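Local coordinates for 11S globulin seed storage protein (Amaranthus hypochondriacus, PDB 3QAC) that probably serves as a nutrient reservoir of the seed, a storage protein that assembles into hexamers of subunits built from disulfide-linked acidic and basic chains, at residues A[52-57]-A[372-377]; A[356-361]-A[367-372]. All coordinates share one frame; numbering follows the deposited sequence.

Interaction 1: residues A[52-57]-A[372-377]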
ATOM      1  N   VAL A  52     -19.653  -4.777  -6.143  1.00 35.64           N
ATOM      2  CA  VAL A  52     -19.976  -5.993  -6.836  1.00 32.93           C
ATOM      3  C   VAL A  52     -21.023  -5.674  -7.887  1.00 38.35           C
ATOM      4  O   VAL A  52     -21.989  -4.923  -7.631  1.00 42.12           O
ATOM      5  CB  VAL A  52     -20.471  -7.092  -5.854  1.00 29.41           C
ATOM      6  CG1 VAL A  52     -20.863  -8.349  -6.595  1.00 33.73           C
ATOM      7  CG2 VAL A  52     -19.397  -7.404  -4.824  1.00 29.80           C
ATOM      8  N   ILE A  53     -20.794  -6.200  -9.082  1.00 36.22           N
ATOM      9  CA  ILE A  53     -21.807  -6.219 -10.116  1.00 35.66           C
ATOM     10  C   ILE A  53     -22.016  -7.623 -10.669  1.00 38.79           C
ATOM     11  O   ILE A  53     -21.169  -8.517 -10.522  1.00 36.96           O
ATOM     12  CB  ILE A  53     -21.469  -5.291 -11.270  1.00 32.71           C
ATOM     13  CG1 ILE A  53     -20.167  -5.722 -11.936  1.00 37.83           C
ATOM     14  CG2 ILE A  53     -21.395  -3.851 -10.786  1.00 32.32           C
ATOM     15  CD1 ILE A  53     -19.962  -5.065 -13.304  1.00 37.67           C
ATOM     16  N   ARG A  54     -23.165  -7.817 -11.296  1.00 35.46           N
ATOM     17  CA  ARG A  54     -23.440  -9.051 -11.988  1.00 37.78           C
ATOM     18  C   ARG A  54     -23.979  -8.655 -13.343  1.00 40.15           C
ATOM     19  O   ARG A  54     -24.899  -7.849 -13.433  1.00 42.54           O
ATOM     20  CB  ARG A  54     -24.433  -9.905 -11.208  1.00 37.70           C
ATOM     21  CG  ARG A  54     -24.990 -11.076 -11.998  1.00 42.29           C
ATOM     22  CD  ARG A  54     -25.903 -11.939 -11.141  1.00 41.80           C
ATOM     23  NE  ARG A  54     -27.080 -11.206 -10.682  1.00 47.08           N
ATOM     24  CZ  ARG A  54     -27.648 -11.380  -9.494  1.00 45.05           C
ATOM     25  NH1 ARG A  54     -28.711 -10.666  -9.149  1.00 44.36           N
ATOM     26  NH2 ARG A  54     -27.144 -12.259  -8.642  1.00 43.66           N
ATOM     27  N   ARG A  55     -23.362  -9.162 -14.399  1.00 39.19           N
ATOM     28  CA  ARG A  55     -23.823  -8.845 -15.738  1.00 38.71           C
ATOM     29  C   ARG A  55     -24.394 -10.096 -16.327  1.00 45.96           C
ATOM     30  O   ARG A  55     -23.799 -11.179 -16.227  1.00 45.89           O
ATOM     31  CB  ARG A  55     -22.701  -8.337 -16.637  1.00 34.27           C
ATOM     32  CG  ARG A  55     -21.966  -7.113 -16.114  1.00 45.13           C
ATOM     33  CD  ARG A  55     -20.994  -6.589 -17.166  1.00 41.44           C
ATOM     34  NE  ARG A  55     -20.182  -5.483 -16.672  1.00 44.90           N
ATOM     35  CZ  ARG A  55     -20.601  -4.219 -16.579  1.00 43.64           C
ATOM     36  NH1 ARG A  55     -21.847  -3.889 -16.915  1.00 42.87           N
ATOM     37  NH2 ARG A  55     -19.780  -3.285 -16.122  1.00 39.20           N
ATOM     38  N   THR A  56     -25.566  -9.940 -16.921  1.00 47.04           N
ATOM     39  CA  THR A  56     -26.207 -11.003 -17.649  1.00 44.53           C
ATOM     40  C   THR A  56     -26.219 -10.568 -19.092  1.00 44.85           C
ATOM     41  O   THR A  56     -26.882  -9.608 -19.460  1.00 49.66           O
ATOM     42  CB  THR A  56     -27.625 -11.193 -17.150  1.00 49.17           C
ATOM     43  OG1 THR A  56     -27.580 -11.567 -15.770  1.00 45.20           O
ATOM     44  CG2 THR A  56     -28.329 -12.273 -17.948  1.00 50.36           C
ATOM     45  N   ILE A  57     -25.432 -11.248 -19.898  1.00 44.67           N
ATOM     46  CA  ILE A  57     -25.325 -10.915 -21.299  1.00 48.30           C
ATOM     47  C   ILE A  57     -26.101 -11.963 -22.067  1.00 52.84           C
ATOM     48  O   ILE A  57     -25.745 -13.148 -22.050  1.00 52.28           O
ATOM     49  CB  ILE A  57     -23.867 -10.978 -21.767  1.00 49.46           C
ATOM     50  CG1 ILE A  57     -22.980 -10.128 -20.857  1.00 45.82           C
ATOM     51  CG2 ILE A  57     -23.754 -10.549 -23.222  1.00 47.69           C
ATOM     52  CD1 ILE A  57     -21.518 -10.192 -21.207  1.00 41.98           C
ATOM     53  N   LEU A 372     -28.496 -17.697   3.242  1.00 49.35           N
ATOM     54  CA  LEU A 372     -28.138 -17.130   1.949  1.00 42.77           C
ATOM     55  C   LEU A 372     -28.614 -18.064   0.873  1.00 44.22           C
ATOM     56  O   LEU A 372     -28.501 -19.287   1.018  1.00 46.31           O
ATOM     57  CB  LEU A 372     -26.628 -17.028   1.808  1.00 48.53           C
ATOM     58  CG  LEU A 372     -25.782 -15.779   2.009  1.00 45.10           C
ATOM     59  CD1 LEU A 372     -24.532 -15.963   1.122  1.00 45.02           C
ATOM     60  CD2 LEU A 372     -26.516 -14.517   1.665  1.00 39.54           C
ATOM     61  N   SER A 373     -29.119 -17.504  -0.217  1.00 41.45           N
ATOM     62  CA  SER A 373     -29.490 -18.314  -1.381  1.00 42.75           C
ATOM     63  C   SER A 373     -29.074 -17.635  -2.667  1.00 40.46           C
ATOM     64  O   SER A 373     -28.425 -16.583  -2.643  1.00 44.34           O
ATOM     65  CB  SER A 373     -30.993 -18.606  -1.401  1.00 44.22           C
ATOM     66  OG  SER A 373     -31.747 -17.451  -1.068  1.00 52.43           O
ATOM     67  N   ARG A 374     -29.464 -18.233  -3.783  1.00 43.03           N
ATOM     68  CA  ARG A 374     -29.017 -17.804  -5.104  1.00 45.81           C
ATOM     69  C   ARG A 374     -28.952 -16.285  -5.204  1.00 43.95           C
ATOM     70  O   ARG A 374     -29.916 -15.594  -4.893  1.00 40.21           O
ATOM     71  CB  ARG A 374     -29.938 -18.389  -6.196  1.00 49.37           C
ATOM     72  CG  ARG A 374     -29.701 -17.882  -7.643  1.00 56.86           C
ATOM     73  CD  ARG A 374     -28.309 -17.240  -7.820  1.00 55.90           C
ATOM     74  NE  ARG A 374     -28.085 -16.478  -9.058  1.00 58.36           N
ATOM     75  CZ  ARG A 374     -28.772 -15.404  -9.469  1.00 58.79           C
ATOM     76  NH1 ARG A 374     -29.812 -14.936  -8.780  1.00 53.91           N
ATOM     77  NH2 ARG A 374     -28.425 -14.806 -10.610  1.00 54.15           N
ATOM     78  N   GLY A 375     -27.798 -15.778  -5.627  1.00 39.87           N
ATOM     79  CA  GLY A 375     -27.679 -14.405  -6.071  1.00 35.53           C
ATOM     80  C   GLY A 375     -27.488 -13.418  -4.951  1.00 32.35           C
ATOM     81  O   GLY A 375     -27.354 -12.226  -5.200  1.00 37.78           O
ATOM     82  N   GLN A 376     -27.505 -13.902  -3.718  1.00 31.16           N
ATOM     83  CA  GLN A 376     -27.217 -13.050  -2.575  1.00 37.16           C
ATOM     84  C   GLN A 376     -25.765 -13.192  -2.161  1.00 40.35           C
ATOM     85  O   GLN A 376     -25.149 -14.247  -2.362  1.00 37.62           O
ATOM     86  CB  GLN A 376     -28.077 -13.438  -1.390  1.00 37.61           C
ATOM     87  CG  GLN A 376     -29.562 -13.530  -1.687  1.00 44.68           C
ATOM     88  CD  GLN A 376     -30.365 -13.838  -0.438  1.00 45.28           C
ATOM     89  OE1 GLN A 376     -29.993 -14.702   0.355  1.00 41.77           O
ATOM     90  NE2 GLN A 376     -31.466 -13.126  -0.254  1.00 44.10           N
ATOM     91  N   LEU A 377     -25.221 -12.145  -1.556  1.00 32.53           N
ATOM     92  CA  LEU A 377     -23.877 -12.227  -1.039  1.00 35.43           C
ATOM     93  C   LEU A 377     -23.863 -11.642   0.337  1.00 35.20           C
ATOM     94  O   LEU A 377     -24.693 -10.807   0.671  1.00 37.81           O
ATOM     95  CB  LEU A 377     -22.898 -11.481  -1.948  1.00 36.25           C
ATOM     96  CG  LEU A 377     -23.134  -9.970  -2.112  1.00 35.00           C
ATOM     97  CD1 LEU A 377     -22.600  -9.217  -0.899  1.00 29.53           C
ATOM     98  CD2 LEU A 377     -22.470  -9.463  -3.393  1.00 31.37           C
TER
HETATM   99  O   HOH W   1     -29.885 -11.286  -6.706  1.00 39.83           O
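R54, on strand 51-57 of the first cupin domain, and G375, in a type II turn of the second, lie 9.0 Å apart between CA atoms, so side chains must span the domain interface. The turn runs from S373 to Q376 and is closed by Q376 N to S373 O; G375 takes it through a positive phi, where a side chain would run into R374. R54 leaves its strand with CG anti to the backbone N (chi1 168°) and turns about its CG-CD bond (chi3 63°), bringing its NH2 to 3.4 Å from G375 CA, at the edge of the guanidinium. That NH2 gives G375 O a weak bond, while a water in the guanidinium plane strengthens the link, accepting from R54 NH1 at 2.8 Å and donating to G375 O at 3.1 Å. R374 arrives from the opposite direction, its guanidinium 10° from parallel and offset, with the two NH2 atoms 3.5 Å apart. Beside this polar patch V52 CG1 and L377 CD2 meet tip to tip at 3.8 Å. E36 pairs with R54 NH1, and Y349 accepts from its NH2. A leucine in place of R54 would probably leave E36 without its mate, G375 O without its direct donor and the water without its anchor. Two like charges lie offset and nearly parallel here, an arrangement that the carboxylate of E36, and more weakly that of E77, would be expected to ease.

Interaction 2: residues A[356-361]-A[367-372]; sequences RIQIVN and VFDEEL
I357 drives its CD1 into L372, 3.3 Å from CG, closer than usual van der Waals contact. On the same face F368 has CG anti to the backbone N (chi1 -166°), which swings the ring toward I357 and puts its edge against I357 CB, 3.8 Å from CE1; I359 CB rests on F368 CB, and M348, V378 and V380 help to enclose this apolar side. The two strands form an antiparallel hairpin of the second cupin domain, their axes 169° apart. I357 N gives E370 O a bond of 2.9 Å, and I359 N bonds to F368 O at 3.0 Å. Near the turn the regular pairing gives way to a classic beta bulge: V367 and F368 both face I359, whose O takes V367 N at 2.7 Å and F368 N only weakly. The other face is polar and looser. There the Q358 amide stacks on the D369 carboxylate, planes 14° apart, with Q358 OE1 bound to the backbone N of E216 in the second subunit. R356, bent twice along its chain, lays a guanidinium face over D369 in a salt bridge of charges alone, its exact geometry doubtful. On this face too E371 pairs with R354; E370, pointing to the I357 face, is exposed.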
ATOM      1  N   ARG A 356     -27.514 -21.732   6.126  1.00 44.64           N
ATOM      2  CA  ARG A 356     -27.567 -20.942   7.348  1.00 47.97           C
ATOM      3  C   ARG A 356     -26.137 -20.460   7.593  1.00 46.45           C
ATOM      4  O   ARG A 356     -25.219 -21.240   7.867  1.00 41.91           O
ATOM      5  CB  ARG A 356     -28.145 -21.741   8.538  1.00 46.81           C
ATOM      6  CG  ARG A 356     -27.639 -21.339   9.950  1.00 47.60           C
ATOM      7  CD  ARG A 356     -28.761 -20.915  10.929  1.00 52.69           C
ATOM      8  NE  ARG A 356     -29.546 -19.785  10.425  1.00 59.05           N
ATOM      9  CZ  ARG A 356     -30.406 -19.058  11.147  1.00 63.53           C
ATOM     10  NH1 ARG A 356     -30.603 -19.322  12.439  1.00 66.22           N
ATOM     11  NH2 ARG A 356     -31.071 -18.051  10.579  1.00 54.08           N
ATOM     12  N   ILE A 357     -25.952 -19.161   7.445  1.00 42.25           N
ATOM     13  CA  ILE A 357     -24.648 -18.578   7.613  1.00 42.77           C
ATOM     14  C   ILE A 357     -24.647 -17.769   8.883  1.00 41.00           C
ATOM     15  O   ILE A 357     -25.535 -16.962   9.128  1.00 42.54           O
ATOM     16  CB  ILE A 357     -24.261 -17.723   6.383  1.00 42.01           C
ATOM     17  CG1 ILE A 357     -24.113 -18.636   5.161  1.00 45.34           C
ATOM     18  CG2 ILE A 357     -22.966 -16.963   6.638  1.00 34.70           C
ATOM     19  CD1 ILE A 357     -24.023 -17.905   3.855  1.00 49.37           C
ATOM     20  N   GLN A 358     -23.657 -18.012   9.719  1.00 42.32           N
ATOM     21  CA  GLN A 358     -23.535 -17.213  10.918  1.00 41.86           C
ATOM     22  C   GLN A 358     -22.129 -16.606  11.040  1.00 43.28           C
ATOM     23  O   GLN A 358     -21.106 -17.294  10.847  1.00 38.35           O
ATOM     24  CB  GLN A 358     -23.946 -17.998  12.169  1.00 37.27           C
ATOM     25  CG  GLN A 358     -24.020 -17.092  13.396  1.00 51.71           C
ATOM     26  CD  GLN A 358     -24.562 -17.773  14.640  1.00 55.37           C
ATOM     27  OE1 GLN A 358     -24.558 -19.007  14.760  1.00 53.41           O
ATOM     28  NE2 GLN A 358     -25.015 -16.963  15.587  1.00 46.61           N
ATOM     29  N   ILE A 359     -22.109 -15.307  11.343  1.00 37.54           N
ATOM     30  CA  ILE A 359     -20.894 -14.520  11.363  1.00 36.49           C
ATOM     31  C   ILE A 359     -20.811 -13.769  12.681  1.00 38.54           C
ATOM     32  O   ILE A 359     -21.804 -13.201  13.163  1.00 36.51           O
ATOM     33  CB  ILE A 359     -20.867 -13.525  10.191  1.00 33.88           C
ATOM     34  CG1 ILE A 359     -21.081 -14.260   8.871  1.00 29.31           C
ATOM     35  CG2 ILE A 359     -19.593 -12.678  10.203  1.00 29.92           C
ATOM     36  CD1 ILE A 359     -21.130 -13.339   7.679  1.00 28.31           C
ATOM     37  N   VAL A 360     -19.617 -13.792  13.262  1.00 33.40           N
ATOM     38  CA  VAL A 360     -19.358 -13.208  14.563  1.00 38.89           C
ATOM     39  C   VAL A 360     -18.260 -12.161  14.445  1.00 39.43           C
ATOM     40  O   VAL A 360     -17.294 -12.339  13.687  1.00 40.09           O
ATOM     41  CB  VAL A 360     -18.872 -14.290  15.538  1.00 43.18           C
ATOM     42  CG1 VAL A 360     -18.534 -13.687  16.908  1.00 44.43           C
ATOM     43  CG2 VAL A 360     -19.897 -15.402  15.655  1.00 38.79           C
ATOM     44  N   ASN A 361     -18.387 -11.082  15.205  1.00 39.07           N
ATOM     45  CA  ASN A 361     -17.413 -10.007  15.132  1.00 37.78           C
ATOM     46  C   ASN A 361     -16.381 -10.123  16.249  1.00 41.56           C
ATOM     47  O   ASN A 361     -16.291 -11.156  16.912  1.00 43.31           O
ATOM     48  CB  ASN A 361     -18.111  -8.646  15.132  1.00 36.92           C
ATOM     49  CG  ASN A 361     -18.771  -8.330  16.454  1.00 41.37           C
ATOM     50  OD1 ASN A 361     -18.626  -9.074  17.415  1.00 42.57           O
ATOM     51  ND2 ASN A 361     -19.493  -7.211  16.510  1.00 39.52           N
ATOM     52  N   VAL A 367     -23.297 -11.077  14.029  1.00 39.40           N
ATOM     53  CA  VAL A 367     -23.655  -9.896  13.252  1.00 39.47           C
ATOM     54  C   VAL A 367     -24.450 -10.366  12.071  1.00 36.69           C
ATOM     55  O   VAL A 367     -24.900  -9.588  11.245  1.00 39.33           O
ATOM     56  CB  VAL A 367     -22.429  -9.103  12.789  1.00 39.07           C
ATOM     57  CG1 VAL A 367     -21.758  -8.428  13.996  1.00 36.08           C
ATOM     58  CG2 VAL A 367     -21.444 -10.014  12.008  1.00 30.08           C
ATOM     59  N   PHE A 368     -24.638 -11.670  12.022  1.00 34.38           N
ATOM     60  CA  PHE A 368     -25.308 -12.280  10.902  1.00 38.69           C
ATOM     61  C   PHE A 368     -25.712 -13.685  11.287  1.00 39.11           C
ATOM     62  O   PHE A 368     -24.901 -14.460  11.796  1.00 40.31           O
ATOM     63  CB  PHE A 368     -24.381 -12.334   9.686  1.00 38.12           C
ATOM     64  CG  PHE A 368     -25.096 -12.648   8.425  1.00 37.54           C
ATOM     65  CD1 PHE A 368     -25.016 -13.905   7.863  1.00 39.57           C
ATOM     66  CD2 PHE A 368     -25.888 -11.684   7.815  1.00 40.76           C
ATOM     67  CE1 PHE A 368     -25.692 -14.192   6.695  1.00 44.17           C
ATOM     68  CE2 PHE A 368     -26.569 -11.961   6.664  1.00 38.75           C
ATOM     69  CZ  PHE A 368     -26.478 -13.221   6.100  1.00 37.24           C
ATOM     70  N   ASP A 369     -26.979 -13.993  11.058  1.00 38.08           N
ATOM     71  CA  ASP A 369     -27.501 -15.330  11.268  1.00 46.61           C
ATOM     72  C   ASP A 369     -28.753 -15.450  10.423  1.00 49.68           C
ATOM     73  O   ASP A 369     -29.865 -15.297  10.911  1.00 50.63           O
ATOM     74  CB  ASP A 369     -27.810 -15.589  12.744  1.00 48.62           C
ATOM     75  CG  ASP A 369     -28.162 -17.059  13.019  1.00 56.51           C
ATOM     76  OD1 ASP A 369     -28.035 -17.895  12.088  1.00 48.65           O
ATOM     77  OD2 ASP A 369     -28.566 -17.375  14.165  1.00 57.46           O
ATOM     78  N   GLU A 370     -28.547 -15.693   9.135  1.00 49.06           N
ATOM     79  CA  GLU A 370     -29.614 -15.687   8.155  1.00 48.77           C
ATOM     80  C   GLU A 370     -29.254 -16.763   7.149  1.00 53.57           C
ATOM     81  O   GLU A 370     -28.137 -17.294   7.182  1.00 44.16           O
ATOM     82  CB  GLU A 370     -29.649 -14.327   7.450  1.00 50.08           C
ATOM     83  CG  GLU A 370     -31.055 -13.775   7.152  1.00 61.60           C
ATOM     84  CD  GLU A 370     -31.081 -12.840   5.938  1.00 66.03           C
ATOM     85  OE1 GLU A 370     -30.734 -11.636   6.094  1.00 55.61           O
ATOM     86  OE2 GLU A 370     -31.443 -13.321   4.827  1.00 59.68           O
ATOM     87  N   GLU A 371     -30.182 -17.065   6.244  1.00 53.58           N
ATOM     88  CA  GLU A 371     -29.930 -18.018   5.171  1.00 52.19           C
ATOM     89  C   GLU A 371     -29.583 -17.287   3.887  1.00 53.06           C
ATOM     90  O   GLU A 371     -30.297 -16.372   3.478  1.00 55.28           O
ATOM     91  CB  GLU A 371     -31.166 -18.872   4.909  1.00 52.83           C
ATOM     92  CG  GLU A 371     -31.561 -19.784   6.049  1.00 56.35           C
ATOM     93  CD  GLU A 371     -32.970 -20.349   5.870  1.00 68.01           C
ATOM     94  OE1 GLU A 371     -33.489 -20.307   4.725  1.00 69.64           O
ATOM     95  OE2 GLU A 371     -33.555 -20.825   6.874  1.00 63.68           O
ATOM     96  N   LEU A 372     -28.496 -17.697   3.242  1.00 49.35           N
ATOM     97  CA  LEU A 372     -28.138 -17.130   1.949  1.00 42.77           C
ATOM     98  C   LEU A 372     -28.614 -18.064   0.873  1.00 44.22           C
ATOM     99  O   LEU A 372     -28.501 -19.287   1.018  1.00 46.31           O
ATOM    100  CB  LEU A 372     -26.628 -17.028   1.808  1.00 48.53           C
ATOM    101  CG  LEU A 372     -25.782 -15.779   2.009  1.00 45.10           C
ATOM    102  CD1 LEU A 372     -24.532 -15.963   1.122  1.00 45.02           C
ATOM    103  CD2 LEU A 372     -26.516 -14.517   1.665  1.00 39.54           C
TER

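In the fold
The two contacts share L372 and strand 366-373, yet use it at different levels of the fold. Interaction 2, about 18 Å from interaction 1 between centres, joins chain neighbours into a hairpin within one cupin domain and lies farther from the middle of the chain. Interaction 1 is a long-range meeting of the two domains, made by the turn at 373-376 and the residue after it. Both are largely buried, but their chemistry differs: main-chain bonds and an apolar face hold the hairpin, with charged groups on its more open side, whereas this part of the domain interface uses arginines, a water, a turn carbonyl and a small valine-leucine contact. Of the two, only the hairpin also touches another subunit.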